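Local structure of folylpolyglutamate synthase protein FOLC (2VOS) at residues 363-367 against 368-372; 392-395 against 396-400; 257-260 against 261-265; 320-323 against 324-327. The protein probably uses ATP to join glutamate to dihydropteroate, making dihydrofolate, and to lengthen the polyglutamate tail of tetrahydrofolate. All blocks are in the same frame, centred on the assembly; numbering follows the deposited sequence.

Contact 1: residues 363-367 against 368-372; sequences AQTLA and HEFDF
Similar first torsions in Q364 (chi1 -77°) and H368 (-61°) put each CG anti to its own carbonyl carbon, and the two side chains run alongside each other down one flank of the helix, Q364 CB lying 3.9 Å from H368 CE1. The Q364 amide stands steeply to the imidazole, the planes 79° apart. Q364 O lies over one face of that ring and also accepts the H368 N-H, with 2.8 Å from O to N. One residue further, T365 O takes E369 N at 2.9 Å, while T365 CG2 rests 3.9 Å from E369 CD; the carboxylate reaches on to a salt bridge with R268. F370 turns its ring edge to T365 O, 3.5 Å from CD2, and meets the rings of H294 and F349 edge-to-face. Past this point a water steps in: it receives F372 N at 3.0 Å and sits within hydrogen-bonding distance of L366 O. L366 CD2 approaches F372 CE1 to 4.2 Å beside strand 347-350. This is a helix C-terminal end, that of helix 356-368, in the glutamate ligase domain of a Mur-ligase-type enzyme, where the T365 side chain lies about 7 Å from bound ADP.

Contact 2: residues 392-395 against 396-400; sequences AALE and PVFDS
L394 O is gripped by two successive amides, V397 N at 2.9 Å and F398 N at 3.0 Å. They use different parts of the oxygen: F398 N arrives almost in line with the C=O (172° at O), whereas V397 N comes from well above the carbonyl plane. V397 CG2 packs 3.3 Å from the same oxygen. Beside this fork the side chains of L394 and F398 lie side by side. L394 CB sits over one face of the phenyl ring in a CH-pi contact, 4.3 Å from the centroid, and L394 CD1 reaches F398 CE2 at 3.8 Å. P396 has no N-H to give A392 O, the acceptor one helical turn back, and its CD fills that place instead, 3.3 Å from A392 O. E395, whose CG is anti to the backbone N (chi1 -174°), bends at chi2 and crosses the proline ring at about a right angle. In the next shell, A359 and L366 of helix 356-368, F425 of helix 414-425 and V467 and T469 of strand 464-469 close round L394 and F398. R429 forms a salt bridge with E395 OE2 and also donates to F398 O and D399 O, holding the turn from the side chain and the backbone at once. The proline thus leaves A392 O without the amide donor it would get at i+4, while L394 O collects both amides as the chain leaves for strand 400-403; the arginine beside E395 probably keeps that carboxylate ionised.

Contact 3: residues 257-260 against 261-265; sequences ARED and SEFAV
E262 and R258 face each other across a tight turn in the Mur ligase middle domain, where edge strand 255-258 of the large mixed sheet gives way to strand 264-271. E259 and D260 occupy the corners of a type II beta turn, with S261 N bonded back to R258 O. From E262 CB, which lies 4.0 Å from A257 CB, the chain passes to CG, 3.8 Å from A257 CA. A bend there (chi2 67°) swings the carboxylate over to the arginine. OE1 takes two donors: R258 N at 2.6 Å on its anti lone pair and R258 NE at 3.1 Å on the syn one. OE2 offers its own syn lone pair to R258 NH2, 3.2 Å away. The result is a side-on salt bridge with guanidinium and carboxylate only 3° from coplanar, and S261 OG lies over the centre of one guanidinium face. Further round, a water joins E259 OE2, D260 OD1 and V265 N; these carboxylates also bond outward, E259 to H300 and D260 to R236. F263 packs against V303, L304 and A307 of helix 296-312, and the E259 CA hydrogen meets its ring face, CA standing 3.8 Å from the centroid and 20° off the normal.

Contact 4: residues 320-323 against 324-327; sequences QLDG and DAVR
D322 and D324 cross obliquely, their carboxylate planes 40° apart. With CG anti to the backbone N (chi1 -177°), D322 brings OD1 to 3.0 Å from D324 N, and the N-H meets it from above the carboxylate plane. D324 turns the other way, to R327: its OD1 is 2.8 Å from R327 NH1, lies in the guanidinium plane and completes a salt bridge along the helix flank. The R327 chain bends at chi3 and lays the guanidinium flat over the backbone of G323, whose O lies 3.3 Å from R327 CZ, beneath the centre of one face. R327 N bonds to that same oxygen at 2.9 Å, while NH2 goes on to S287 O. All this marks the N-terminal end of helix 323-331: D322 is the N-cap, and its own carbonyl O starts the helical ladder by accepting V326 N at 3.1 Å, with a weak bond from A325 N beside it. L321 and V326, just before the cap and in the first turn, form a hydrophobic staple; their side chains meet at about a right angle, L321 CB 3.9 Å from V326 CG2. L321 also leans on V309 of helix 296-312, and V326 on Y286 and I289 of strand 284-291. The two acids leave D322 OD1 and D324 OD1 4.6 Å apart, a repulsion probably eased by R327 and by a cobalt ion about 2 Å from the D324 side chain.

In the fold
Taken from the N terminus the order is contact 3, contact 4, contact 1, contact 2, in series: none nests or crosses. Contact 3 joins the edge of the eight-stranded sheet to the three-stranded antiparallel sheet. Contact 4, with its nearest atoms about 11 Å away, starts helix 323-331, which follows helix 296-312. Contacts 1 and 2 both lie in the glutamate ligase domain, each turning a helix toward a strand of the six-stranded sheet, 374-379 and 400-403 respectively. These two touch, with L366 CD1 3.9 Å from F398 CE1. Bound ADP lies between the two domains, about 8 Å from the E259 side chain, and contact 1 borders the nucleotide from the other domain.

Contact 1: residues 363-367 against 368-372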
loop_
_atom_site.group_PDB
_atom_site.type_symbol
_atom_site.label_atom_id
_atom_site.label_comp_id
_atom_site.label_asym_id
_atom_site.label_seq_id
_atom_site.Cartn_x
_atom_site.Cartn_y
_atom_site.Cartn_z
ATOM N N ALA A 363 1.172 16.266 -2.303
ATOM C CA ALA A 363 1.387 17.705 -2.559
ATOM C C ALA A 363 1.126 18.474 -1.251
ATOM O O ALA A 363 1.901 19.371 -0.877
ATOM C CB ALA A 363 0.428 18.213 -3.683
ATOM N N GLN A 364 0.047 18.124 -0.541
ATOM C CA GLN A 364 -0.263 18.840 0.685
ATOM C C GLN A 364 0.855 18.677 1.733
ATOM O O GLN A 364 1.168 19.641 2.464
ATOM C CB GLN A 364 -1.545 18.342 1.295
ATOM C CG GLN A 364 -2.776 18.861 0.577
ATOM C CD GLN A 364 -4.013 18.274 1.203
ATOM O OE1 GLN A 364 -4.373 18.653 2.322
ATOM N NE2 GLN A 364 -4.638 17.301 0.527
ATOM N N THR A 365 1.393 17.462 1.831
ATOM C CA THR A 365 2.464 17.170 2.785
ATOM C C THR A 365 3.732 17.983 2.452
ATOM O O THR A 365 4.372 18.582 3.349
ATOM C CB THR A 365 2.791 15.673 2.778
ATOM O OG1 THR A 365 1.593 14.934 3.054
ATOM C CG2 THR A 365 3.850 15.310 3.895
ATOM N N LEU A 366 4.107 18.024 1.179
ATOM C CA LEU A 366 5.283 18.755 0.748
ATOM C C LEU A 366 5.155 20.247 1.070
ATOM O O LEU A 366 6.115 20.890 1.488
ATOM C CB LEU A 366 5.500 18.598 -0.779
ATOM C CG LEU A 366 5.945 17.196 -1.220
ATOM C CD1 LEU A 366 5.751 17.059 -2.736
ATOM C CD2 LEU A 366 7.385 16.866 -0.759
ATOM N N ALA A 367 3.942 20.776 0.926
ATOM C CA ALA A 367 3.660 22.195 1.153
ATOM C C ALA A 367 3.483 22.531 2.653
ATOM O O ALA A 367 3.851 23.632 3.128
ATOM C CB ALA A 367 2.405 22.581 0.372
ATOM N N HIS A 368 2.900 21.608 3.398
ATOM C CA HIS A 368 2.581 21.897 4.771
ATOM C C HIS A 368 3.627 21.514 5.805
ATOM O O HIS A 368 3.641 22.090 6.878
ATOM C CB HIS A 368 1.275 21.210 5.162
ATOM C CG HIS A 368 0.096 21.645 4.355
ATOM N ND1 HIS A 368 -1.075 20.917 4.315
ATOM C CD2 HIS A 368 -0.116 22.743 3.592
ATOM C CE1 HIS A 368 -1.947 21.541 3.542
ATOM N NE2 HIS A 368 -1.392 22.655 3.106
ATOM N N GLU A 369 4.483 20.553 5.512
ATOM C CA GLU A 369 5.317 19.979 6.517
ATOM C C GLU A 369 6.780 20.254 6.224
ATOM O O GLU A 369 7.646 19.840 6.953
ATOM C CB GLU A 369 5.047 18.456 6.596
ATOM C CG GLU A 369 3.606 18.195 7.032
ATOM C CD GLU A 369 3.286 16.735 7.453
ATOM O OE1 GLU A 369 4.173 15.903 7.774
ATOM O OE2 GLU A 369 2.077 16.475 7.549
ATOM N N PHE A 370 7.050 20.965 5.130
ATOM C CA PHE A 370 8.408 21.296 4.721
ATOM C C PHE A 370 8.370 22.706 4.198
ATOM O O PHE A 370 7.309 23.299 4.016
ATOM C CB PHE A 370 8.858 20.379 3.625
ATOM C CG PHE A 370 8.878 18.938 4.032
ATOM C CD1 PHE A 370 10.004 18.382 4.617
ATOM C CD2 PHE A 370 7.758 18.123 3.850
ATOM C CE1 PHE A 370 10.034 17.036 5.029
ATOM C CE2 PHE A 370 7.803 16.774 4.272
ATOM C CZ PHE A 370 8.924 16.255 4.861
ATOM N N ASP A 371 9.534 23.265 3.960
ATOM C CA ASP A 371 9.592 24.628 3.456
ATOM C C ASP A 371 10.548 24.632 2.279
ATOM O O ASP A 371 11.673 25.119 2.408
ATOM C CB ASP A 371 10.152 25.540 4.539
ATOM C CG ASP A 371 10.053 27.017 4.155
ATOM O OD1 ASP A 371 9.452 27.350 3.080
ATOM O OD2 ASP A 371 10.545 27.827 4.967
ATOM N N PHE A 372 10.136 24.056 1.155
ATOM C CA PHE A 372 11.044 23.970 0.018
ATOM C C PHE A 372 10.929 25.255 -0.760
ATOM O O PHE A 372 9.843 25.834 -0.836
ATOM C CB PHE A 372 10.660 22.795 -0.858
ATOM C CG PHE A 372 11.006 21.477 -0.245
ATOM C CD1 PHE A 372 10.022 20.633 0.226
ATOM C CD2 PHE A 372 12.318 21.108 -0.125
ATOM C CE1 PHE A 372 10.354 19.411 0.808
ATOM C CE2 PHE A 372 12.662 19.871 0.476
ATOM C CZ PHE A 372 11.672 19.045 0.949
HETATM O O HOH W 1 7.212 23.298 1.088
HETATM O O HOH W 2 5.957 25.018 2.611
#

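Contact 2: residues 392-395 against 396-400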
loop_
_atom_site.group_PDB
_atom_site.type_symbol
_atom_site.label_atom_id
_atom_site.label_comp_id
_atom_site.label_asym_id
_atom_site.label_seq_id
_atom_site.Cartn_x
_atom_site.Cartn_y
_atom_site.Cartn_z
ATOM N N ALA A 392 -2.555 17.291 -12.037
ATOM C CA ALA A 392 -3.264 18.478 -11.540
ATOM C C ALA A 392 -3.034 18.654 -10.009
ATOM O O ALA A 392 -2.928 19.772 -9.525
ATOM C CB ALA A 392 -4.747 18.385 -11.858
ATOM N N ALA A 393 -2.864 17.554 -9.284
ATOM C CA ALA A 393 -2.629 17.624 -7.850
ATOM C C ALA A 393 -1.197 18.056 -7.575
ATOM O O ALA A 393 -0.910 18.681 -6.538
ATOM C CB ALA A 393 -2.880 16.234 -7.172
ATOM N N LEU A 394 -0.278 17.750 -8.495
ATOM C CA LEU A 394 1.148 18.012 -8.230
ATOM C C LEU A 394 1.613 19.336 -8.805
ATOM O O LEU A 394 2.649 19.883 -8.376
ATOM C CB LEU A 394 2.028 16.876 -8.772
ATOM C CG LEU A 394 1.697 15.559 -8.056
ATOM C CD1 LEU A 394 2.398 14.321 -8.682
ATOM C CD2 LEU A 394 2.025 15.702 -6.592
ATOM N N GLU A 395 0.860 19.865 -9.777
ATOM C CA GLU A 395 1.304 21.118 -10.433
ATOM C C GLU A 395 1.520 22.279 -9.474
ATOM O O GLU A 395 2.427 23.063 -9.671
ATOM C CB GLU A 395 0.342 21.536 -11.541
ATOM C CG GLU A 395 0.866 22.747 -12.329
ATOM C CD GLU A 395 0.458 24.071 -11.698
ATOM O OE1 GLU A 395 -0.448 24.034 -10.858
ATOM O OE2 GLU A 395 1.038 25.128 -12.041
ATOM N N PRO A 396 0.657 22.424 -8.450
ATOM C CA PRO A 396 0.889 23.508 -7.499
ATOM C C PRO A 396 2.181 23.376 -6.655
ATOM O O PRO A 396 2.586 24.355 -6.019
ATOM C CB PRO A 396 -0.339 23.437 -6.583
ATOM C CG PRO A 396 -1.421 22.762 -7.437
ATOM C CD PRO A 396 -0.604 21.705 -8.159
ATOM N N VAL A 397 2.869 22.236 -6.660
ATOM C CA VAL A 397 4.039 22.167 -5.800
ATOM C C VAL A 397 5.343 21.881 -6.530
ATOM O O VAL A 397 6.427 22.070 -5.958
ATOM C CB VAL A 397 3.858 21.118 -4.629
ATOM C CG1 VAL A 397 2.870 21.635 -3.608
ATOM C CG2 VAL A 397 3.424 19.721 -5.200
ATOM N N PHE A 398 5.257 21.298 -7.713
ATOM C CA PHE A 398 6.465 21.002 -8.499
ATOM C C PHE A 398 6.719 22.210 -9.415
ATOM O O PHE A 398 5.925 22.502 -10.369
ATOM C CB PHE A 398 6.315 19.727 -9.380
ATOM C CG PHE A 398 6.239 18.397 -8.590
ATOM C CD1 PHE A 398 6.558 18.349 -7.259
ATOM C CD2 PHE A 398 5.918 17.192 -9.257
ATOM C CE1 PHE A 398 6.522 17.161 -6.560
ATOM C CE2 PHE A 398 5.867 15.971 -8.568
ATOM C CZ PHE A 398 6.177 15.944 -7.220
ATOM N N ASP A 399 7.845 22.879 -9.193
ATOM C CA ASP A 399 8.238 23.972 -10.077
ATOM C C ASP A 399 8.408 23.459 -11.505
ATOM O O ASP A 399 8.061 24.152 -12.504
ATOM C CB ASP A 399 9.552 24.567 -9.567
ATOM C CG ASP A 399 9.346 25.267 -8.278
ATOM O OD1 ASP A 399 8.889 26.438 -8.366
ATOM O OD2 ASP A 399 9.512 24.619 -7.189
ATOM N N SER A 400 8.987 22.263 -11.619
ATOM C CA SER A 400 8.959 21.589 -12.911
ATOM C C SER A 400 8.929 20.107 -12.740
ATOM O O SER A 400 9.094 19.588 -11.625
ATOM C CB SER A 400 10.106 22.042 -13.851
ATOM O OG SER A 400 11.340 21.580 -13.383
#

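Contact 3: residues 257-260 against 261-265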
loop_
_atom_site.group_PDB
_atom_site.type_symbol
_atom_site.label_atom_id
_atom_site.label_comp_id
_atom_site.label_asym_id
_atom_site.label_seq_id
_atom_site.Cartn_x
_atom_site.Cartn_y
_atom_site.Cartn_z
ATOM N N ALA A 257 -17.111 0.230 13.480
ATOM C CA ALA A 257 -16.437 1.352 14.132
ATOM C C ALA A 257 -16.038 2.289 12.996
ATOM O O ALA A 257 -15.360 1.857 12.042
ATOM C CB ALA A 257 -15.172 0.829 14.865
ATOM N N ARG A 258 -16.377 3.569 13.107
ATOM C CA ARG A 258 -16.150 4.473 11.972
ATOM C C ARG A 258 -15.289 5.628 12.395
ATOM O O ARG A 258 -15.568 6.224 13.445
ATOM C CB ARG A 258 -17.479 5.076 11.495
ATOM C CG ARG A 258 -18.421 4.060 10.926
ATOM C CD ARG A 258 -19.886 4.600 10.958
ATOM N NE ARG A 258 -20.315 4.768 12.342
ATOM C CZ ARG A 258 -21.378 5.477 12.724
ATOM N NH1 ARG A 258 -22.141 6.094 11.817
ATOM N NH2 ARG A 258 -21.679 5.561 14.019
ATOM N N GLU A 259 -14.320 6.020 11.560
ATOM C CA GLU A 259 -13.524 7.202 11.920
ATOM C C GLU A 259 -14.411 8.358 12.107
ATOM O O GLU A 259 -15.422 8.494 11.403
ATOM C CB GLU A 259 -12.377 7.518 10.937
ATOM C CG GLU A 259 -11.454 8.611 11.510
ATOM C CD GLU A 259 -10.241 8.840 10.619
ATOM O OE1 GLU A 259 -10.151 8.078 9.633
ATOM O OE2 GLU A 259 -9.409 9.749 10.897
ATOM N N ASP A 260 -14.099 9.158 13.130
ATOM C CA ASP A 260 -14.875 10.359 13.497
ATOM C C ASP A 260 -16.182 10.064 14.174
ATOM O O ASP A 260 -16.959 10.982 14.436
ATOM C CB ASP A 260 -15.103 11.303 12.302
ATOM C CG ASP A 260 -13.778 11.834 11.720
ATOM O OD1 ASP A 260 -12.869 12.134 12.477
ATOM O OD2 ASP A 260 -13.598 11.881 10.498
ATOM N N SER A 261 -16.476 8.797 14.427
ATOM C CA SER A 261 -17.608 8.465 15.322
ATOM C C SER A 261 -17.143 7.612 16.516
ATOM O O SER A 261 -17.436 7.939 17.658
ATOM C CB SER A 261 -18.697 7.684 14.608
ATOM O OG SER A 261 -19.409 8.478 13.693
ATOM N N GLU A 262 -16.469 6.495 16.231
ATOM C CA GLU A 262 -16.033 5.580 17.270
ATOM C C GLU A 262 -14.579 5.812 17.604
ATOM O O GLU A 262 -14.145 5.404 18.648
ATOM C CB GLU A 262 -16.236 4.104 16.843
ATOM C CG GLU A 262 -17.691 3.575 16.931
ATOM C CD GLU A 262 -18.638 4.244 15.932
ATOM O OE1 GLU A 262 -18.353 4.196 14.724
ATOM O OE2 GLU A 262 -19.666 4.846 16.351
ATOM N N PHE A 263 -13.832 6.471 16.725
ATOM C CA PHE A 263 -12.409 6.800 16.952
ATOM C C PHE A 263 -12.022 8.003 16.078
ATOM O O PHE A 263 -12.724 8.310 15.096
ATOM C CB PHE A 263 -11.496 5.592 16.643
ATOM C CG PHE A 263 -11.627 5.073 15.237
ATOM C CD1 PHE A 263 -12.619 4.113 14.911
ATOM C CD2 PHE A 263 -10.766 5.483 14.258
ATOM C CE1 PHE A 263 -12.727 3.598 13.583
ATOM C CE2 PHE A 263 -10.887 4.992 12.898
ATOM C CZ PHE A 263 -11.857 4.076 12.581
ATOM N N ALA A 264 -10.914 8.680 16.391
ATOM C CA ALA A 264 -10.558 9.920 15.656
ATOM C C ALA A 264 -9.159 10.377 15.981
ATOM O O ALA A 264 -8.637 10.075 17.051
ATOM C CB ALA A 264 -11.541 11.069 16.015
ATOM N N VAL A 265 -8.548 11.117 15.063
ATOM C CA VAL A 265 -7.363 11.881 15.416
ATOM C C VAL A 265 -7.837 13.116 16.176
ATOM O O VAL A 265 -8.581 13.926 15.629
ATOM C CB VAL A 265 -6.688 12.372 14.188
ATOM C CG1 VAL A 265 -5.479 13.173 14.602
ATOM C CG2 VAL A 265 -6.283 11.156 13.323
HETATM O O HOH W 3 -10.182 11.523 12.628
HETATM O O HOH W 4 -17.945 8.889 10.879
#

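Contact 4: residues 320-323 against 324-327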
loop_
_atom_site.group_PDB
_atom_site.type_symbol
_atom_site.label_atom_id
_atom_site.label_comp_id
_atom_site.label_asym_id
_atom_site.label_seq_id
_atom_site.Cartn_x
_atom_site.Cartn_y
_atom_site.Cartn_z
ATOM N N GLN A 320 -8.620 -0.769 27.640
ATOM C CA GLN A 320 -7.653 -0.082 26.818
ATOM C C GLN A 320 -6.361 -0.905 26.575
ATOM O O GLN A 320 -5.850 -1.585 27.475
ATOM C CB GLN A 320 -7.339 1.279 27.483
ATOM C CG GLN A 320 -6.722 2.314 26.514
ATOM C CD GLN A 320 -6.717 3.743 27.102
ATOM O OE1 GLN A 320 -7.148 3.976 28.243
ATOM N NE2 GLN A 320 -6.233 4.702 26.308
ATOM N N LEU A 321 -5.787 -0.811 25.387
ATOM C CA LEU A 321 -4.464 -1.433 25.159
ATOM C C LEU A 321 -3.404 -0.684 25.981
ATOM O O LEU A 321 -3.545 0.495 26.192
ATOM C CB LEU A 321 -4.083 -1.343 23.681
ATOM C CG LEU A 321 -4.937 -2.053 22.623
ATOM C CD1 LEU A 321 -4.348 -1.735 21.248
ATOM C CD2 LEU A 321 -4.953 -3.543 22.903
ATOM N N ASP A 322 -2.342 -1.355 26.416
ATOM C CA ASP A 322 -1.213 -0.696 27.122
ATOM C C ASP A 322 -0.737 0.494 26.290
ATOM O O ASP A 322 -0.254 0.274 25.199
ATOM C CB ASP A 322 -0.059 -1.673 27.152
ATOM C CG ASP A 322 1.145 -1.151 27.899
ATOM O OD1 ASP A 322 1.242 0.046 28.238
ATOM O OD2 ASP A 322 1.979 -2.001 28.237
ATOM N N GLY A 323 -0.829 1.722 26.798
ATOM C CA GLY A 323 -0.382 2.911 26.036
ATOM C C GLY A 323 1.107 2.924 25.663
ATOM O O GLY A 323 1.478 3.443 24.610
ATOM N N ASP A 324 1.973 2.363 26.517
ATOM C CA ASP A 324 3.406 2.255 26.161
ATOM C C ASP A 324 3.593 1.353 24.947
ATOM O O ASP A 324 4.478 1.602 24.129
ATOM C CB ASP A 324 4.228 1.679 27.327
ATOM C CG ASP A 324 4.309 2.638 28.509
ATOM O OD1 ASP A 324 3.839 3.804 28.381
ATOM O OD2 ASP A 324 4.849 2.272 29.571
ATOM N N ALA A 325 2.799 0.277 24.845
ATOM C CA ALA A 325 2.966 -0.622 23.702
ATOM C C ALA A 325 2.449 0.067 22.420
ATOM O O ALA A 325 3.022 -0.042 21.303
ATOM C CB ALA A 325 2.188 -1.941 23.963
ATOM N N VAL A 326 1.343 0.804 22.557
ATOM C CA VAL A 326 0.846 1.562 21.399
ATOM C C VAL A 326 1.915 2.616 20.965
ATOM O O VAL A 326 2.168 2.764 19.793
ATOM C CB VAL A 326 -0.457 2.269 21.740
ATOM C CG1 VAL A 326 -0.817 3.356 20.704
ATOM C CG2 VAL A 326 -1.636 1.206 22.029
ATOM N N ARG A 327 2.473 3.388 21.901
ATOM C CA ARG A 327 3.517 4.352 21.534
ATOM C C ARG A 327 4.706 3.652 20.874
ATOM O O ARG A 327 5.214 4.129 19.843
ATOM C CB ARG A 327 3.990 5.116 22.741
ATOM C CG ARG A 327 3.091 6.299 23.043
ATOM C CD ARG A 327 3.500 7.134 24.287
ATOM N NE ARG A 327 3.256 6.403 25.548
ATOM C CZ ARG A 327 2.061 6.315 26.146
ATOM N NH1 ARG A 327 1.934 5.610 27.277
ATOM N NH2 ARG A 327 0.969 6.901 25.612
#